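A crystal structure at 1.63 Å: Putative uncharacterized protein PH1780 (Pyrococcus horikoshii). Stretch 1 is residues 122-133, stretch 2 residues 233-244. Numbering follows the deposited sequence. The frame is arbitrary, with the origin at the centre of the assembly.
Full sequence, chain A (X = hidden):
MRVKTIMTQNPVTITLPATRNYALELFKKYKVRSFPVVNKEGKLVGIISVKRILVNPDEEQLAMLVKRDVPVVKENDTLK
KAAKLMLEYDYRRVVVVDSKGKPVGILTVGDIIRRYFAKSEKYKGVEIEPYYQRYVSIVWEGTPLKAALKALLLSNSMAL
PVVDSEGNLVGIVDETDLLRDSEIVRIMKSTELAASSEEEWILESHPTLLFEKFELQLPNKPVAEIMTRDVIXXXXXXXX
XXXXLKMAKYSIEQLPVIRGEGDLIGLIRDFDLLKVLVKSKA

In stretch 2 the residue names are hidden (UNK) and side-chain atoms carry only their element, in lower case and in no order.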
ATOM      1  N   LYS A 122      -8.139  14.532 -13.862  1.00 30.16           N
ATOM      2  CA  LYS A 122      -9.100  13.517 -14.274  1.00 31.41           C
ATOM      3  C   LYS A 122      -9.856  12.803 -13.158  1.00 30.09           C
ATOM      4  O   LYS A 122     -11.007  12.405 -13.346  1.00 30.18           O
ATOM      5  CB  LYS A 122      -8.401  12.461 -15.138  1.00 33.91           C
ATOM      6  CG  LYS A 122      -7.629  13.025 -16.319  1.00 38.00           C
ATOM      7  CD  LYS A 122      -7.177  11.919 -17.267  1.00 40.18           C
ATOM      8  CE  LYS A 122      -6.339  10.867 -16.553  1.00 41.89           C
ATOM      9  NZ  LYS A 122      -5.121  11.451 -15.932  1.00 42.44           N
ATOM     10  N   TYR A 123      -9.225  12.641 -12.000  1.00 28.48           N
ATOM     11  CA  TYR A 123      -9.872  11.929 -10.903  1.00 26.55           C
ATOM     12  C   TYR A 123     -10.589  12.775  -9.869  1.00 26.49           C
ATOM     13  O   TYR A 123     -11.053  12.256  -8.851  1.00 24.11           O
ATOM     14  CB  TYR A 123      -8.856  11.010 -10.232  1.00 28.07           C
ATOM     15  CG  TYR A 123      -8.265  10.061 -11.234  1.00 28.17           C
ATOM     16  CD1 TYR A 123      -9.050   9.068 -11.818  1.00 28.88           C
ATOM     17  CD2 TYR A 123      -6.954  10.214 -11.676  1.00 27.91           C
ATOM     18  CE1 TYR A 123      -8.551   8.257 -12.823  1.00 30.51           C
ATOM     19  CE2 TYR A 123      -6.446   9.407 -12.682  1.00 30.03           C
ATOM     20  CZ  TYR A 123      -7.249   8.432 -13.253  1.00 29.81           C
ATOM     21  OH  TYR A 123      -6.758   7.635 -14.261  1.00 30.45           O
ATOM     22  N   LYS A 124     -10.682  14.075 -10.127  1.00 25.87           N
ATOM     23  CA  LYS A 124     -11.394  14.958  -9.216  1.00 27.18           C
ATOM     24  C   LYS A 124     -12.874  14.665  -9.411  1.00 28.65           C
ATOM     25  O   LYS A 124     -13.705  14.984  -8.560  1.00 28.63           O
ATOM     26  CB  LYS A 124     -11.104  16.426  -9.542  1.00 27.53           C
ATOM     27  CG  LYS A 124      -9.696  16.872  -9.186  1.00 29.68           C
ATOM     28  CD  LYS A 124      -9.512  18.364  -9.409  1.00 31.02           C
ATOM     29  CE  LYS A 124      -8.157  18.828  -8.908  1.00 32.48           C
ATOM     30  NZ  LYS A 124      -7.977  20.295  -9.086  1.00 33.54           N
ATOM     31  N   GLY A 125     -13.191  14.043 -10.542  1.00 28.66           N
ATOM     32  CA  GLY A 125     -14.570  13.711 -10.842  1.00 30.44           C
ATOM     33  C   GLY A 125     -14.864  12.222 -10.822  1.00 30.09           C
ATOM     34  O   GLY A 125     -15.471  11.690 -11.753  1.00 31.76           O
ATOM     35  N   VAL A 126     -14.437  11.545  -9.760  1.00 28.69           N
ATOM     36  CA  VAL A 126     -14.668  10.111  -9.621  1.00 25.20           C
ATOM     37  C   VAL A 126     -14.782   9.712  -8.150  1.00 23.46           C
ATOM     38  O   VAL A 126     -13.786   9.710  -7.423  1.00 21.70           O
ATOM     39  CB  VAL A 126     -13.523   9.291 -10.256  1.00 26.69           C
ATOM     40  CG1 VAL A 126     -13.838   7.808 -10.164  1.00 26.26           C
ATOM     41  CG2 VAL A 126     -13.317   9.707 -11.708  1.00 27.53           C
ATOM     42  N   GLU A 127     -15.992   9.371  -7.714  1.00 20.70           N
ATOM     43  CA  GLU A 127     -16.205   8.969  -6.324  1.00 18.54           C
ATOM     44  C   GLU A 127     -15.662   7.563  -6.120  1.00 17.49           C
ATOM     45  O   GLU A 127     -15.579   6.774  -7.065  1.00 17.08           O
ATOM     46  CB  GLU A 127     -17.696   9.004  -5.961  1.00 21.32           C
ATOM     47  CG  GLU A 127     -18.370  10.347  -6.216  1.00 25.97           C
ATOM     48  CD  GLU A 127     -19.715  10.489  -5.520  1.00 28.52           C
ATOM     49  OE1 GLU A 127     -20.370   9.457  -5.258  1.00 26.73           O
ATOM     50  OE2 GLU A 127     -20.120  11.639  -5.242  1.00 27.98           O
ATOM     51  N   ILE A 128     -15.299   7.246  -4.883  1.00 13.92           N
ATOM     52  CA  ILE A 128     -14.750   5.930  -4.575  1.00 13.24           C
ATOM     53  C   ILE A 128     -15.803   4.873  -4.268  1.00 12.92           C
ATOM     54  O   ILE A 128     -15.465   3.718  -4.026  1.00 12.76           O
ATOM     55  CB  ILE A 128     -13.789   5.992  -3.359  1.00 10.36           C
ATOM     56  CG1 ILE A 128     -14.549   6.443  -2.104  1.00 12.57           C
ATOM     57  CG2 ILE A 128     -12.632   6.932  -3.666  1.00 13.97           C
ATOM     58  CD1 ILE A 128     -13.765   6.251  -0.813  1.00 11.44           C
ATOM     59  N   GLU A 129     -17.075   5.260  -4.293  1.00 14.00           N
ATOM     60  CA  GLU A 129     -18.154   4.333  -3.966  1.00 14.31           C
ATOM     61  C   GLU A 129     -18.039   2.933  -4.579  1.00 14.07           C
ATOM     62  O   GLU A 129     -18.193   1.935  -3.878  1.00 14.78           O
ATOM     63  CB  GLU A 129     -19.507   4.966  -4.327  1.00 16.32           C
ATOM     64  CG  GLU A 129     -20.735   4.191  -3.858  1.00 20.00           C
ATOM     65  CD  GLU A 129     -21.055   3.001  -4.741  1.00 22.44           C
ATOM     66  OE1 GLU A 129     -20.997   3.151  -5.981  1.00 24.44           O
ATOM     67  OE2 GLU A 129     -21.375   1.919  -4.202  1.00 25.22           O
ATOM     68  N   PRO A 130     -17.730   2.833  -5.883  1.00 14.07           N
ATOM     69  CA  PRO A 130     -17.625   1.499  -6.490  1.00 15.72           C
ATOM     70  C   PRO A 130     -16.365   0.701  -6.153  1.00 15.81           C
ATOM     71  O   PRO A 130     -16.307  -0.505  -6.408  1.00 17.40           O
ATOM     72  CB  PRO A 130     -17.687   1.789  -7.997  1.00 17.16           C
ATOM     73  CG  PRO A 130     -18.204   3.213  -8.103  1.00 16.41           C
ATOM     74  CD  PRO A 130     -17.596   3.883  -6.907  1.00 15.97           C
ATOM     75  N   TYR A 131     -15.374   1.361  -5.556  1.00 13.70           N
ATOM     76  CA  TYR A 131     -14.089   0.722  -5.294  1.00 15.08           C
ATOM     77  C   TYR A 131     -13.654   0.359  -3.882  1.00 13.78           C
ATOM     78  O   TYR A 131     -12.784  -0.490  -3.719  1.00 14.84           O
ATOM     79  CB  TYR A 131     -12.991   1.593  -5.909  1.00 15.63           C
ATOM     80  CG  TYR A 131     -13.306   2.026  -7.317  1.00 17.70           C
ATOM     81  CD1 TYR A 131     -13.242   1.118  -8.371  1.00 19.00           C
ATOM     82  CD2 TYR A 131     -13.719   3.329  -7.593  1.00 18.73           C
ATOM     83  CE1 TYR A 131     -13.585   1.493  -9.667  1.00 19.74           C
ATOM     84  CE2 TYR A 131     -14.065   3.715  -8.887  1.00 21.04           C
ATOM     85  CZ  TYR A 131     -13.997   2.789  -9.917  1.00 19.94           C
ATOM     86  OH  TYR A 131     -14.350   3.153 -11.198  1.00 22.95           O
ATOM     87  N   TYR A 132     -14.226   0.984  -2.863  1.00 13.75           N
ATOM     88  CA  TYR A 132     -13.767   0.681  -1.518  1.00 13.20           C
ATOM     89  C   TYR A 132     -14.182  -0.703  -1.038  1.00 13.76           C
ATOM     90  O   TYR A 132     -15.208  -1.246  -1.457  1.00 13.49           O
ATOM     91  CB  TYR A 132     -14.226   1.777  -0.537  1.00 11.54           C
ATOM     92  CG  TYR A 132     -15.683   1.751  -0.139  1.00 10.54           C
ATOM     93  CD1 TYR A 132     -16.133   0.907   0.877  1.00 11.92           C
ATOM     94  CD2 TYR A 132     -16.608   2.592  -0.755  1.00 13.09           C
ATOM     95  CE1 TYR A 132     -17.472   0.904   1.274  1.00 12.55           C
ATOM     96  CE2 TYR A 132     -17.949   2.598  -0.369  1.00 13.01           C
ATOM     97  CZ  TYR A 132     -18.372   1.752   0.646  1.00 13.40           C
ATOM     98  OH  TYR A 132     -19.695   1.750   1.029  1.00 14.90           O
ATOM     99  N   GLN A 133     -13.349  -1.286  -0.182  1.00 13.02           N
ATOM    100  CA  GLN A 133     -13.613  -2.607   0.373  1.00 13.00           C
ATOM    101  C   GLN A 133     -14.729  -2.555   1.403  1.00 13.44           C
ATOM    102  O   GLN A 133     -14.721  -1.716   2.305  1.00 13.04           O
ATOM    103  CB  GLN A 133     -12.365  -3.173   1.051  1.00 15.21           C
ATOM    104  CG  GLN A 133     -11.229  -3.528   0.115  1.00 17.36           C
ATOM    105  CD  GLN A 133     -11.614  -4.601  -0.876  1.00 18.73           C
ATOM    106  OE1 GLN A 133     -12.207  -5.616  -0.511  1.00 20.79           O
ATOM    107  NE2 GLN A 133     -11.271  -4.388  -2.141  1.00 22.76           N
ATOM    108  N   UNK A 233     -10.390   9.913   7.675  1.00 12.55           N
ATOM    109  CA  UNK A 233     -11.419   9.100   7.029  1.00 12.12           C
ATOM    110  C   UNK A 233     -11.896   9.548   5.661  1.00 12.33           C
ATOM    111  O   UNK A 233     -11.628  10.663   5.213  1.00 13.92           O
ATOM    112  c   UNK A 233     -12.682   8.993   7.935  1.00 10.82           C
ATOM    113  c   UNK A 233     -13.330  10.362   8.098  1.00 14.45           C
ATOM    114  c   UNK A 233     -12.315   8.443   9.293  1.00 12.93           C
ATOM    115  N   UNK A 234     -12.620   8.644   5.009  1.00 13.23           N
ATOM    116  CA  UNK A 234     -13.213   8.885   3.705  1.00 12.82           C
ATOM    117  C   UNK A 234     -14.682   8.490   3.805  1.00 12.66           C
ATOM    118  O   UNK A 234     -15.113   7.925   4.810  1.00 13.24           O
ATOM    119  c   UNK A 234     -12.519   8.037   2.641  1.00 11.99           C
ATOM    120  N   UNK A 235     -15.452   8.820   2.777  1.00 12.47           N
ATOM    121  CA  UNK A 235     -16.864   8.450   2.726  1.00 14.09           C
ATOM    122  C   UNK A 235     -17.052   7.894   1.324  1.00 12.95           C
ATOM    123  O   UNK A 235     -16.187   8.065   0.467  1.00 13.51           O
ATOM    124  c   UNK A 235     -17.806   9.658   2.925  1.00 16.47           C
ATOM    125  o   UNK A 235     -17.732  10.523   1.785  1.00 19.57           O
ATOM    126  c   UNK A 235     -17.427  10.427   4.181  1.00 16.24           C
ATOM    127  N   UNK A 236     -18.178   7.220   1.064  1.00 12.35           N
ATOM    128  CA  UNK A 236     -18.403   6.663  -0.273  1.00 12.98           C
ATOM    129  C   UNK A 236     -18.410   7.692  -1.403  1.00 12.82           C
ATOM    130  O   UNK A 236     -18.054   7.377  -2.537  1.00 14.02           O
ATOM    131  c   UNK A 236     -19.753   5.967  -0.132  1.00 14.33           C
ATOM    132  c   UNK A 236     -19.767   5.549   1.307  1.00 13.05           C
ATOM    133  c   UNK A 236     -19.231   6.782   1.999  1.00 12.57           C
ATOM    134  N   UNK A 237     -18.813   8.921  -1.095  1.00 11.99           N
ATOM    135  CA  UNK A 237     -18.889   9.969  -2.106  1.00 13.57           C
ATOM    136  C   UNK A 237     -17.597  10.753  -2.311  1.00 13.31           C
ATOM    137  O   UNK A 237     -17.515  11.592  -3.212  1.00 13.72           O
ATOM    138  c   UNK A 237     -20.016  10.946  -1.756  1.00 15.87           C
ATOM    139  c   UNK A 237     -21.362  10.302  -1.643  1.00 21.37           C
ATOM    140  n   UNK A 237     -23.318   9.509  -1.038  1.00 25.37           N
ATOM    141  n   UNK A 237     -21.973   9.663  -2.699  1.00 24.38           N
ATOM    142  c   UNK A 237     -22.217  10.202  -0.597  1.00 24.17           C
ATOM    143  c   UNK A 237     -23.147   9.196  -2.309  1.00 25.95           C
ATOM    144  N   UNK A 238     -16.593  10.494  -1.481  1.00 12.27           N
ATOM    145  CA  UNK A 238     -15.321  11.197  -1.603  1.00 14.51           C
ATOM    146  C   UNK A 238     -14.652  10.792  -2.913  1.00 14.42           C
ATOM    147  O   UNK A 238     -14.730   9.637  -3.331  1.00 13.70           O
ATOM    148  c   UNK A 238     -13.155  11.712  -0.342  1.00 14.94           C
ATOM    149  c   UNK A 238     -13.226  12.541   2.308  1.00 17.37           C
ATOM    150  c   UNK A 238     -14.415  10.866  -0.415  1.00 14.01           C
ATOM    151  s   UNK A 238     -12.270  11.487   1.225  1.00 15.73           S
ATOM    152  N   UNK A 239     -13.995  11.745  -3.564  1.00 15.11           N
ATOM    153  CA  UNK A 239     -13.351  11.460  -4.841  1.00 14.15           C
ATOM    154  C   UNK A 239     -11.997  10.781  -4.721  1.00 14.37           C
ATOM    155  O   UNK A 239     -11.324  10.868  -3.692  1.00 12.82           O
ATOM    156  c   UNK A 239     -13.158  12.741  -5.667  1.00 17.48           C
ATOM    157  c   UNK A 239     -14.494  13.443  -5.880  1.00 17.45           C
ATOM    158  o   UNK A 239     -12.256  13.619  -4.982  1.00 16.34           O
ATOM    159  N   UNK A 240     -11.618  10.091  -5.792  1.00 14.22           N
ATOM    160  CA  UNK A 240     -10.335   9.403  -5.863  1.00 14.83           C
ATOM    161  C   UNK A 240      -9.239  10.439  -5.659  1.00 13.48           C
ATOM    162  O   UNK A 240      -8.219  10.172  -5.025  1.00 14.74           O
ATOM    163  c   UNK A 240     -10.151   8.732  -7.243  1.00 13.75           C
ATOM    164  c   UNK A 240     -11.145   7.602  -7.396  1.00 15.46           C
ATOM    165  c   UNK A 240      -8.730   8.202  -7.392  1.00 14.08           C
ATOM    166  N   UNK A 241      -9.463  11.635  -6.194  1.00 14.69           N
ATOM    167  CA  UNK A 241      -8.505  12.718  -6.056  1.00 16.14           C
ATOM    168  C   UNK A 241      -8.278  13.077  -4.592  1.00 14.86           C
ATOM    169  O   UNK A 241      -7.143  13.078  -4.117  1.00 14.33           O
ATOM    170  c   UNK A 241      -8.369  16.362  -6.094  1.00 22.60           C
ATOM    171  n   UNK A 241      -6.829  15.198  -7.116  1.00 24.27           N
ATOM    172  c   UNK A 241      -6.309  16.382  -6.846  1.00 24.01           C
ATOM    173  c   UNK A 241      -9.002  13.951  -6.815  1.00 17.80           C
ATOM    174  n   UNK A 241      -7.222  17.106  -6.225  1.00 25.96           N
ATOM    175  c   UNK A 241      -8.127  15.154  -6.656  1.00 21.32           C
ATOM    176  N   UNK A 242      -9.355  13.362  -3.864  1.00 13.96           N
ATOM    177  CA  UNK A 242      -9.207  13.735  -2.463  1.00 13.37           C
ATOM    178  C   UNK A 242      -8.616  12.619  -1.607  1.00 13.41           C
ATOM    179  O   UNK A 242      -7.809  12.880  -0.718  1.00 13.52           O
ATOM    180  o   UNK A 242     -11.435  16.090   1.108  1.00 21.56           O
ATOM    181  c   UNK A 242     -10.419  14.566  -0.394  1.00 17.15           C
ATOM    182  c   UNK A 242     -11.621  15.309   0.150  1.00 18.58           C
ATOM    183  c   UNK A 242     -10.543  14.195  -1.868  1.00 13.26           C
ATOM    184  o   UNK A 242     -12.743  15.108  -0.359  1.00 17.63           O
ATOM    185  N   UNK A 243      -9.013  11.378  -1.862  1.00 13.29           N
ATOM    186  CA  UNK A 243      -8.467  10.269  -1.090  1.00 12.83           C
ATOM    187  C   UNK A 243      -6.956  10.189  -1.329  1.00 11.54           C
ATOM    188  O   UNK A 243      -6.176  10.033  -0.390  1.00 11.61           O
ATOM    189  c   UNK A 243     -10.595   8.933  -1.054  1.00 12.50           C
ATOM    190  c   UNK A 243      -8.399   7.775  -0.804  1.00 14.86           C
ATOM    191  c   UNK A 243      -9.127   8.927  -1.480  1.00 12.67           C
ATOM    192  N   UNK A 244      -6.542  10.304  -2.586  1.00 13.80           N
ATOM    193  CA  UNK A 244      -5.119  10.242  -2.902  1.00 13.17           C
ATOM    194  C   UNK A 244      -4.379  11.416  -2.265  1.00 15.01           C
ATOM    195  O   UNK A 244      -3.256  11.264  -1.781  1.00 14.02           O
ATOM    196  c   UNK A 244      -4.916  10.242  -4.411  1.00 14.80           C
TER

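Position 233 carries three side-chain carbons, one bearing the other two directly at the beta position, and its side chain makes no contact with stretch 1, CB lying 9.2 Å from Ile 128 CD1; this beta-branched hydrocarbon is Val 233. Position 234 has a single carbon, its CB, pointing toward stretch 1 and lying 4.1 Å from CD1 of Ile 128, so it is Ala 234. At position 235 the beta carbon carries one oxygen and one carbon and points away from the other stretch, while the backbone O approaches Ile 128 CD1 at 3.3 Å. The branching with a hydroxyl identifies Thr 235, which opens a type I turn ending at position 238.

The three carbons of position 236 close a ring onto the backbone N, and its CB packs 3.8 Å from CE2 of Tyr 132; the closed ring admits only Pro 236. Its O lies 2.9 Å from Glu 129 N. Position 237 shows one carbon followed by a five-membered ring of three carbons and two nitrogens, one ring nitrogen lying 3.0 Å from Glu 127 OE1; the ring is an imidazole, hence His 237. The nitrogen is ND1, which donates a hydrogen bond to OE1 of Glu 127, and the carboxylate oxygen sits at the ring edge, near its plane, where the nitrogen's proton can reach it.

Position 238 is an unbranched chain of two carbons, a sulfur and a terminal carbon, the thioether of Met 238. The end of this chain leads away, but the backbone O accepts from Ile 128 N at 2.9 Å. Position 239 again has a beta carbon with one oxygen and one carbon, the latter 3.2 Å from Lys 124 O: Thr 239. That carbon is CG2, whereas OG1 accepts within its own stretch, from N of position 242 at 3.1 Å, capping the helix that follows.

Position 240 has three carbons branched at the beta carbon, one of them 3.9 Å from Val 126 CG1 and 4.1 Å from Ile 128 CG2; it is Val 240, and that carbon is CG2. Its N donates to Val 126 O at 2.7 Å. Position 241 has one carbon and a second ring of three carbons and two nitrogens, over one face of which Lys 124 lays its aliphatic chain, with CG 3.6 Å from the ring centroid; this is His 241. Position 242 has three carbons in a row, the third carrying two oxygens; this carboxylate is Glu 242, out of contact with stretch 1. Position 243, three carbons branched at the beta carbon, one of them 3.9 Å from Ile 128 CG2, is Val 243, the touching carbon being CG2. Position 244 has one carbon, with no contact: Ala 244.

The contact joins an irregular segment to a turn and the start of a helix. A single bridge pairs Glu 127 with Thr 239, flanked by the bonds Ile 128 N to Met 238 O and Val 240 N to Val 126 O; His 241 N adds another to Tyr 123 O at 3.2 Å. These backbone bonds run along the register, while Ile 128 packs against Ala 234, Val 240 and Val 243.

Stretch 2 233-244: VATPHMTVHEVA
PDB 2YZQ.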